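Local coordinates for protein chloromuconate cycloisomerase (PDB 4M0X) that belongs to the enolase superfamily, joining an N-terminal capping domain to a C-terminal TIM-barrel-like domain that holds a manganese(II) ion, at residues I244-D247 with E248-T252; L204-H207 with R208-I212; G59-V63 with E64-T68. All coordinates share one frame; numbering follows the deposited sequence.

Contact 1 of 3, residues I244-D247 with E248-T252; sequences IMAD and ESVTT. With MN (manganese (II) ion), chain C.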
loop_
_atom_site.group_PDB
_atom_site.type_symbol
_atom_site.label_atom_id
_atom_site.label_comp_id
_atom_site.label_asym_id
_atom_site.label_seq_id
_atom_site.Cartn_x
_atom_site.Cartn_y
_atom_site.Cartn_z
ATOM N N ILE A 244 12.687 -4.469 -18.505
ATOM C CA ILE A 244 12.638 -5.884 -18.178
ATOM C C ILE A 244 11.446 -6.530 -18.900
ATOM O O ILE A 244 10.296 -6.063 -18.780
ATOM C CB ILE A 244 12.405 -6.044 -16.654
ATOM C CG1 ILE A 244 13.469 -5.309 -15.863
ATOM C CG2 ILE A 244 12.346 -7.502 -16.222
ATOM C CD1 ILE A 244 14.858 -5.842 -16.118
ATOM N N MET A 245 11.703 -7.636 -19.587
ATOM C CA MET A 245 10.654 -8.394 -20.240
ATOM C C MET A 245 10.331 -9.728 -19.559
ATOM O O MET A 245 11.210 -10.535 -19.286
ATOM C CB MET A 245 11.080 -8.640 -21.658
ATOM C CG MET A 245 10.174 -9.510 -22.498
ATOM S SD MET A 245 10.441 -9.060 -24.225
ATOM C CE MET A 245 12.133 -9.550 -24.539
ATOM N N ALA A 246 9.051 -9.954 -19.311
ATOM C CA ALA A 246 8.568 -11.221 -18.852
ATOM C C ALA A 246 8.448 -12.175 -20.028
ATOM O O ALA A 246 7.962 -11.801 -21.109
ATOM C CB ALA A 246 7.221 -11.032 -18.199
ATOM N N ASP A 247 8.897 -13.407 -19.820
ATOM C CA ASP A 247 8.706 -14.470 -20.778
ATOM C C ASP A 247 8.070 -15.611 -19.981
ATOM O O ASP A 247 6.834 -15.678 -19.901
ATOM C CB ASP A 247 10.022 -14.875 -21.454
ATOM C CG ASP A 247 9.878 -16.130 -22.334
ATOM O OD1 ASP A 247 8.726 -16.581 -22.555
ATOM O OD2 ASP A 247 10.909 -16.681 -22.787
ATOM N N GLU A 248 8.899 -16.462 -19.359
ATOM C CA GLU A 248 8.427 -17.550 -18.477
ATOM C C GLU A 248 7.377 -17.097 -17.457
ATOM O O GLU A 248 6.579 -17.910 -16.994
ATOM C CB GLU A 248 9.591 -18.134 -17.664
ATOM C CG GLU A 248 10.564 -19.055 -18.386
ATOM C CD GLU A 248 11.672 -18.282 -19.069
ATOM O OE1 GLU A 248 11.508 -17.043 -19.344
ATOM O OE2 GLU A 248 12.719 -18.916 -19.339
ATOM N N SER A 249 7.417 -15.812 -17.077
ATOM C CA SER A 249 6.508 -15.251 -16.089
ATOM C C SER A 249 5.134 -14.949 -16.654
ATOM O O SER A 249 4.183 -14.855 -15.874
ATOM C CB SER A 249 7.090 -13.979 -15.468
ATOM O OG SER A 249 8.104 -14.262 -14.505
ATOM N N VAL A 250 5.036 -14.756 -17.983
ATOM C CA VAL A 250 3.738 -14.595 -18.666
ATOM C C VAL A 250 3.383 -15.771 -19.511
ATOM O O VAL A 250 3.790 -15.881 -20.671
ATOM C CB VAL A 250 3.661 -13.457 -19.691
ATOM C CG1 VAL A 250 2.677 -12.379 -19.247
ATOM C CG2 VAL A 250 5.025 -12.946 -20.102
ATOM N N THR A 251 2.583 -16.652 -18.972
ATOM C CA THR A 251 2.119 -17.717 -19.819
ATOM C C THR A 251 0.633 -17.730 -19.793
ATOM O O THR A 251 0.033 -18.446 -20.551
ATOM C CB THR A 251 2.600 -19.074 -19.353
ATOM O OG1 THR A 251 1.961 -19.362 -18.106
ATOM C CG2 THR A 251 4.120 -19.084 -19.197
ATOM N N THR A 252 0.030 -16.962 -18.905
ATOM C CA THR A 252 -1.414 -16.926 -18.866
ATOM C C THR A 252 -1.840 -15.493 -18.711
ATOM O O THR A 252 -1.096 -14.650 -18.215
ATOM C CB THR A 252 -2.049 -17.790 -17.719
ATOM O OG1 THR A 252 -1.928 -17.118 -16.442
ATOM C CG2 THR A 252 -1.439 -19.181 -17.647
HETATM MN MN MN C . 13.070 -16.340 -23.209
HETATM O O HOH W 1 13.301 -18.643 -22.280
HETATM O O HOH W 2 13.243 -16.156 -21.001
#

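Contact 2 of 3, residues L204-H207 with R208-I212; sequences LEAH and RWLPI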
loop_
_atom_site.group_PDB
_atom_site.type_symbol
_atom_site.label_atom_id
_atom_site.label_comp_id
_atom_site.label_asym_id
_atom_site.label_seq_id
_atom_site.Cartn_x
_atom_site.Cartn_y
_atom_site.Cartn_z
ATOM N N LEU A 204 20.743 -11.120 -6.675
ATOM C CA LEU A 204 22.107 -10.535 -6.569
ATOM C C LEU A 204 22.873 -10.420 -7.909
ATOM O O LEU A 204 23.450 -9.375 -8.215
ATOM C CB LEU A 204 22.971 -11.297 -5.550
ATOM C CG LEU A 204 23.120 -10.777 -4.122
ATOM C CD1 LEU A 204 21.840 -10.148 -3.628
ATOM C CD2 LEU A 204 23.497 -11.906 -3.187
ATOM N N GLU A 205 22.853 -11.502 -8.689
ATOM C CA GLU A 205 23.576 -11.586 -9.941
ATOM C C GLU A 205 22.935 -10.610 -10.919
ATOM O O GLU A 205 23.617 -9.916 -11.699
ATOM C CB GLU A 205 23.504 -13.013 -10.505
ATOM C CG GLU A 205 24.405 -14.043 -9.836
ATOM C CD GLU A 205 24.128 -15.448 -10.329
ATOM O OE1 GLU A 205 22.930 -15.801 -10.471
ATOM O OE2 GLU A 205 25.093 -16.215 -10.576
ATOM N N ALA A 206 21.610 -10.549 -10.879
ATOM C CA ALA A 206 20.905 -9.717 -11.828
ATOM C C ALA A 206 21.333 -8.270 -11.630
ATOM O O ALA A 206 21.642 -7.589 -12.586
ATOM C CB ALA A 206 19.410 -9.887 -11.659
ATOM N N HIS A 207 21.392 -7.826 -10.375
ATOM C CA HIS A 207 21.657 -6.430 -10.061
ATOM C C HIS A 207 23.128 -6.097 -10.264
ATOM O O HIS A 207 23.470 -4.949 -10.467
ATOM C CB HIS A 207 21.282 -6.120 -8.602
ATOM C CG HIS A 207 19.811 -5.948 -8.343
ATOM N ND1 HIS A 207 19.193 -4.718 -8.357
ATOM C CD2 HIS A 207 18.851 -6.842 -7.994
ATOM C CE1 HIS A 207 17.914 -4.864 -8.061
ATOM N NE2 HIS A 207 17.682 -6.141 -7.835
ATOM N N ARG A 208 23.994 -7.098 -10.163
ATOM C CA ARG A 208 25.424 -6.924 -10.388
ATOM C C ARG A 208 25.708 -6.724 -11.874
ATOM O O ARG A 208 26.433 -5.786 -12.252
ATOM C CB ARG A 208 26.211 -8.134 -9.833
ATOM C CG ARG A 208 27.628 -8.369 -10.393
ATOM C CD ARG A 208 28.730 -7.651 -9.607
ATOM N NE ARG A 208 30.030 -8.343 -9.642
ATOM C CZ ARG A 208 30.320 -9.469 -8.973
ATOM N NH1 ARG A 208 29.405 -10.079 -8.223
ATOM N NH2 ARG A 208 31.530 -10.003 -9.054
ATOM N N TRP A 209 25.138 -7.593 -12.719
ATOM C CA TRP A 209 25.616 -7.684 -14.096
ATOM C C TRP A 209 24.807 -6.945 -15.094
ATOM O O TRP A 209 25.341 -6.407 -16.040
ATOM C CB TRP A 209 25.830 -9.127 -14.529
ATOM C CG TRP A 209 26.974 -9.767 -13.817
ATOM C CD1 TRP A 209 26.910 -10.728 -12.854
ATOM C CD2 TRP A 209 28.360 -9.474 -14.004
ATOM N NE1 TRP A 209 28.192 -11.060 -12.427
ATOM C CE2 TRP A 209 29.093 -10.302 -13.120
ATOM C CE3 TRP A 209 29.060 -8.585 -14.832
ATOM C CZ2 TRP A 209 30.488 -10.261 -13.042
ATOM C CZ3 TRP A 209 30.459 -8.551 -14.749
ATOM C CH2 TRP A 209 31.151 -9.385 -13.867
ATOM N N LEU A 210 23.516 -6.868 -14.877
ATOM C CA LEU A 210 22.664 -6.126 -15.792
ATOM C C LEU A 210 23.169 -4.714 -16.050
ATOM O O LEU A 210 23.324 -4.375 -17.199
ATOM C CB LEU A 210 21.175 -6.162 -15.369
ATOM C CG LEU A 210 20.260 -7.181 -16.058
ATOM C CD1 LEU A 210 21.042 -8.230 -16.830
ATOM C CD2 LEU A 210 19.225 -7.848 -15.145
ATOM N N PRO A 211 23.419 -3.893 -15.010
ATOM C CA PRO A 211 23.823 -2.500 -15.294
ATOM C C PRO A 211 25.145 -2.455 -16.072
ATOM O O PRO A 211 25.329 -1.576 -16.939
ATOM C CB PRO A 211 24.047 -1.897 -13.912
ATOM C CG PRO A 211 23.250 -2.743 -12.986
ATOM C CD PRO A 211 23.309 -4.133 -13.563
ATOM N N ILE A 212 26.018 -3.421 -15.809
ATOM C CA ILE A 212 27.278 -3.472 -16.499
ATOM C C ILE A 212 27.031 -3.749 -17.979
ATOM O O ILE A 212 27.638 -3.111 -18.874
ATOM C CB ILE A 212 28.270 -4.467 -15.833
ATOM C CG1 ILE A 212 28.914 -3.818 -14.601
ATOM C CG2 ILE A 212 29.379 -4.890 -16.785
ATOM C CD1 ILE A 212 29.379 -4.834 -13.585
#

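Contact 3 of 3, residues G59-V63 with E64-T68; sequences GGESV and ETIKT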
loop_
_atom_site.group_PDB
_atom_site.type_symbol
_atom_site.label_atom_id
_atom_site.label_comp_id
_atom_site.label_asym_id
_atom_site.label_seq_id
_atom_site.Cartn_x
_atom_site.Cartn_y
_atom_site.Cartn_z
ATOM N N GLY A 59 9.299 -25.663 -19.536
ATOM C CA GLY A 59 7.864 -25.598 -19.229
ATOM C C GLY A 59 7.238 -26.900 -18.738
ATOM O O GLY A 59 6.036 -26.936 -18.451
ATOM N N GLY A 60 8.037 -27.966 -18.629
ATOM C CA GLY A 60 7.550 -29.245 -18.092
ATOM C C GLY A 60 6.828 -30.146 -19.098
ATOM O O GLY A 60 6.270 -31.208 -18.740
ATOM N N GLU A 61 6.829 -29.719 -20.357
ATOM C CA GLU A 61 6.220 -30.494 -21.418
ATOM C C GLU A 61 7.361 -31.066 -22.242
ATOM O O GLU A 61 8.438 -30.457 -22.292
ATOM C CB GLU A 61 5.268 -29.623 -22.257
ATOM C CG GLU A 61 4.149 -28.990 -21.427
ATOM C CD GLU A 61 2.896 -28.599 -22.218
ATOM O OE1 GLU A 61 2.242 -29.500 -22.811
ATOM O OE2 GLU A 61 2.531 -27.394 -22.211
ATOM N N SER A 62 7.137 -32.253 -22.822
ATOM C CA SER A 62 8.074 -32.899 -23.759
ATOM C C SER A 62 7.343 -33.452 -24.978
ATOM O O SER A 62 6.168 -33.815 -24.884
ATOM C CB SER A 62 8.802 -34.047 -23.078
ATOM O OG SER A 62 7.963 -35.184 -22.928
ATOM N N VAL A 63 8.020 -33.567 -26.116
ATOM C CA VAL A 63 7.330 -34.134 -27.282
ATOM C C VAL A 63 6.701 -35.511 -26.989
ATOM O O VAL A 63 5.631 -35.814 -27.499
ATOM C CB VAL A 63 8.205 -34.207 -28.553
ATOM C CG1 VAL A 63 8.602 -32.815 -29.014
ATOM C CG2 VAL A 63 9.419 -35.093 -28.343
ATOM N N GLU A 64 7.353 -36.312 -26.145
ATOM C CA GLU A 64 6.895 -37.662 -25.859
ATOM C C GLU A 64 5.613 -37.610 -25.057
ATOM O O GLU A 64 4.675 -38.319 -25.371
ATOM C CB GLU A 64 7.967 -38.480 -25.121
ATOM C CG GLU A 64 9.195 -38.845 -25.952
ATOM C CD GLU A 64 10.193 -37.708 -26.058
ATOM O OE1 GLU A 64 9.912 -36.605 -25.515
ATOM O OE2 GLU A 64 11.264 -37.904 -26.680
ATOM N N THR A 65 5.555 -36.750 -24.048
ATOM C CA THR A 65 4.368 -36.660 -23.201
ATOM C C THR A 65 3.277 -35.843 -23.849
ATOM O O THR A 65 2.084 -36.038 -23.550
ATOM C CB THR A 65 4.662 -36.057 -21.831
ATOM O OG1 THR A 65 5.035 -34.680 -21.989
ATOM C CG2 THR A 65 5.756 -36.825 -21.147
ATOM N N ILE A 66 3.673 -34.934 -24.741
ATOM C CA ILE A 66 2.670 -34.148 -25.464
ATOM C C ILE A 66 1.808 -35.091 -26.274
ATOM O O ILE A 66 0.580 -35.063 -26.142
ATOM C CB ILE A 66 3.264 -33.045 -26.359
ATOM C CG1 ILE A 66 3.635 -31.820 -25.543
ATOM C CG2 ILE A 66 2.288 -32.627 -27.445
ATOM C CD1 ILE A 66 4.756 -31.056 -26.221
ATOM N N LYS A 67 2.448 -35.956 -27.060
ATOM C CA LYS A 67 1.702 -36.915 -27.867
ATOM C C LYS A 67 0.661 -37.632 -27.003
ATOM O O LYS A 67 -0.521 -37.655 -27.340
ATOM C CB LYS A 67 2.619 -37.932 -28.532
ATOM C CG LYS A 67 1.843 -38.982 -29.309
ATOM C CD LYS A 67 2.743 -39.961 -30.046
ATOM C CE LYS A 67 1.992 -41.207 -30.519
ATOM N NZ LYS A 67 0.964 -40.918 -31.552
ATOM N N THR A 68 1.099 -38.174 -25.868
ATOM C CA THR A 68 0.222 -38.954 -25.019
ATOM C C THR A 68 -0.981 -38.180 -24.518
ATOM O O THR A 68 -2.077 -38.719 -24.511
ATOM C CB THR A 68 0.998 -39.545 -23.853
ATOM O OG1 THR A 68 2.042 -40.332 -24.402
ATOM C CG2 THR A 68 0.109 -40.451 -23.002
#

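Contact 1 of 3, residues I244-D247 with E248-T252
Asp247 and Val250 close a type I beta turn just where strand 244-246 runs out, with Asp247 O accepting the N-H of Val250 at 2.8 Å. The donor stands well above the carbonyl plane, 48° out of it, and the bond is bent, with an N-H...O angle of 142°. The reversal folds Val250 back beside the end of the strand: its CG2 lies 3.5 Å from Ala246 CB. Leu259 of helix 253-262 packs against both side chains and closes this apolar corner.

On the polar side, the Asp247 carboxylate divides its work between two oxygens. With CG anti to the backbone N, the first torsion swings the carboxylate toward the metal, and OD2 binds the manganese ion at 2.2 Å while OD1 forms a salt bridge with Lys271. Glu248 approaches the same ion without touching it. Its chain bends at chi2, turning the carboxylate back until OE1 comes 3.5 Å from Asp247 OD2. The two carboxylate planes are turned 52° apart, Asp247 in the first shell and Glu248 behind the waters. One metal-bound water donates to Glu248 OE1 at 2.6 Å and the other to OE2 at 3.0 Å, which places Glu248 in the second shell, where it probably helps to position both waters. The cation and Lys271 probably offset much of the repulsion between the neighbouring acids. Ser249 OG turns elsewhere, bonded to Gln223 and to the carbonyl of Arg227, and ties the turn to the loop after strand 220-222.

Asp196 and Glu222 complete the protein ligands. Three acidic ligands carried at the C-terminal ends of successive parallel strands are the hallmark metal site of the enolase-superfamily barrel.

Contact 2 of 3, residues L204-H207 with R208-I212
Trp209 swings back beside the carbonyl of Glu205, which meets the ring obliquely, because its CG lies anti to its own carbonyl carbon (chi1 -69°), the torsion that folds the indole back toward the preceding helical turn. CD1 consequently rests 3.6 Å from Glu205 O, the oxygen that also accepts the N-H of Trp209. The neighbouring Arg208 takes the other course: its CG is anti to the backbone N (chi1 159°), and a bend at chi2 carries the chain along the indole. Arg208 CG sits above one face of the Trp209 ring, offset toward the rim, while the guanidinium turns one of its own faces to Trp209 NE1.

Beneath these groups helical bonds run regularly up to Leu210: Arg208 N to Leu204 O, Trp209 N to Glu205 O and Leu210 N to Ala206 O, each at 3.0 Å. Arg208 N adds a weak second bond to Glu205 O. The run then breaks, since Pro211 has no N-H to offer. His207 O meets the proline ring instead, with Pro211 CD at 3.2 Å, and the helix kinks there.

The inward side is apolar. Leu210 CD2 comes to 4.0 Å from Ala206 CB, one turn earlier, and Leu236 of helix 230-239 packs on both. Trp209 looks instead to helix 173-183, touching Ala173 and Ser177, whereas Leu204 reaches Ala294 of a second subunit.

Helix 203-215 thus presents separate surfaces to its two flanking helices, as befits the crossover helix of the beta-alpha-beta unit that links strands 192-196 and 220-222 in the barrel.

Contact 3 of 3, residues G59-V63 with E64-T68
Ser62 and Thr65 make the tight part of this contact, the N-terminal cap of helix 63-74. Ser62 OG takes the backbone N-H of Thr65 at 3.1 Å, in a nearly straight bond (163°); its chi1 of 75° places the hydroxyl between its own backbone N and carbonyl carbon, over the first turn. The carbonyl of the same serine is gripped twice: Ile66 N approaches nearly end-on to Ser62 O at 2.7 Å, and Thr65 OG1 donates to it from the side at 3.2 Å. The Ile66 side chain lies beside this carbonyl, and Lys67 N extends the helical pattern to Val63 O.

The Glu64 and Lys67 side is partly exposed and polar, and there the contact between the two segments is thinner. Glu64 curls back at chi2, bringing its carboxylate beside Val63 CG2. At a subunit interface, that carboxylate meets Arg370 and the hydroxyl of Tyr73 of a third subunit, while Lys67 stretches to Asp71 and the carbonyl of Ala10.

Glu61, just ahead of the cap, accepts from the backbone N of Val102 and so ties the loop to the start of helix 101-118. Val63 and Ile66 face Val34 of strand 27-40, and Val63 also meets Ile12 of strand 5-17, seating the helix against the antiparallel sheet of the N-terminal domain.

In the fold
The three contacts illustrate how local contacts in a two-domain enolase-superfamily chain differ in their distance from the metal centre. Contact 1 contributes directly to the manganese site, whereas contact 2 lies on the outer layer of the same barrel: their centres are about 19 Å apart, and the Leu210 side chain is about 13 Å from the ion. Contact 3 belongs to the N-terminal domain, its centre about 21 Å from that of contact 1, yet their nearest atoms come to about 7 Å. Trp58, immediately before 59-63, touches both Asp247 and Glu248, so the capping domain reaches the metal side of the barrel. Contacts 2 and 3 stand farthest apart, about 34 Å between centres.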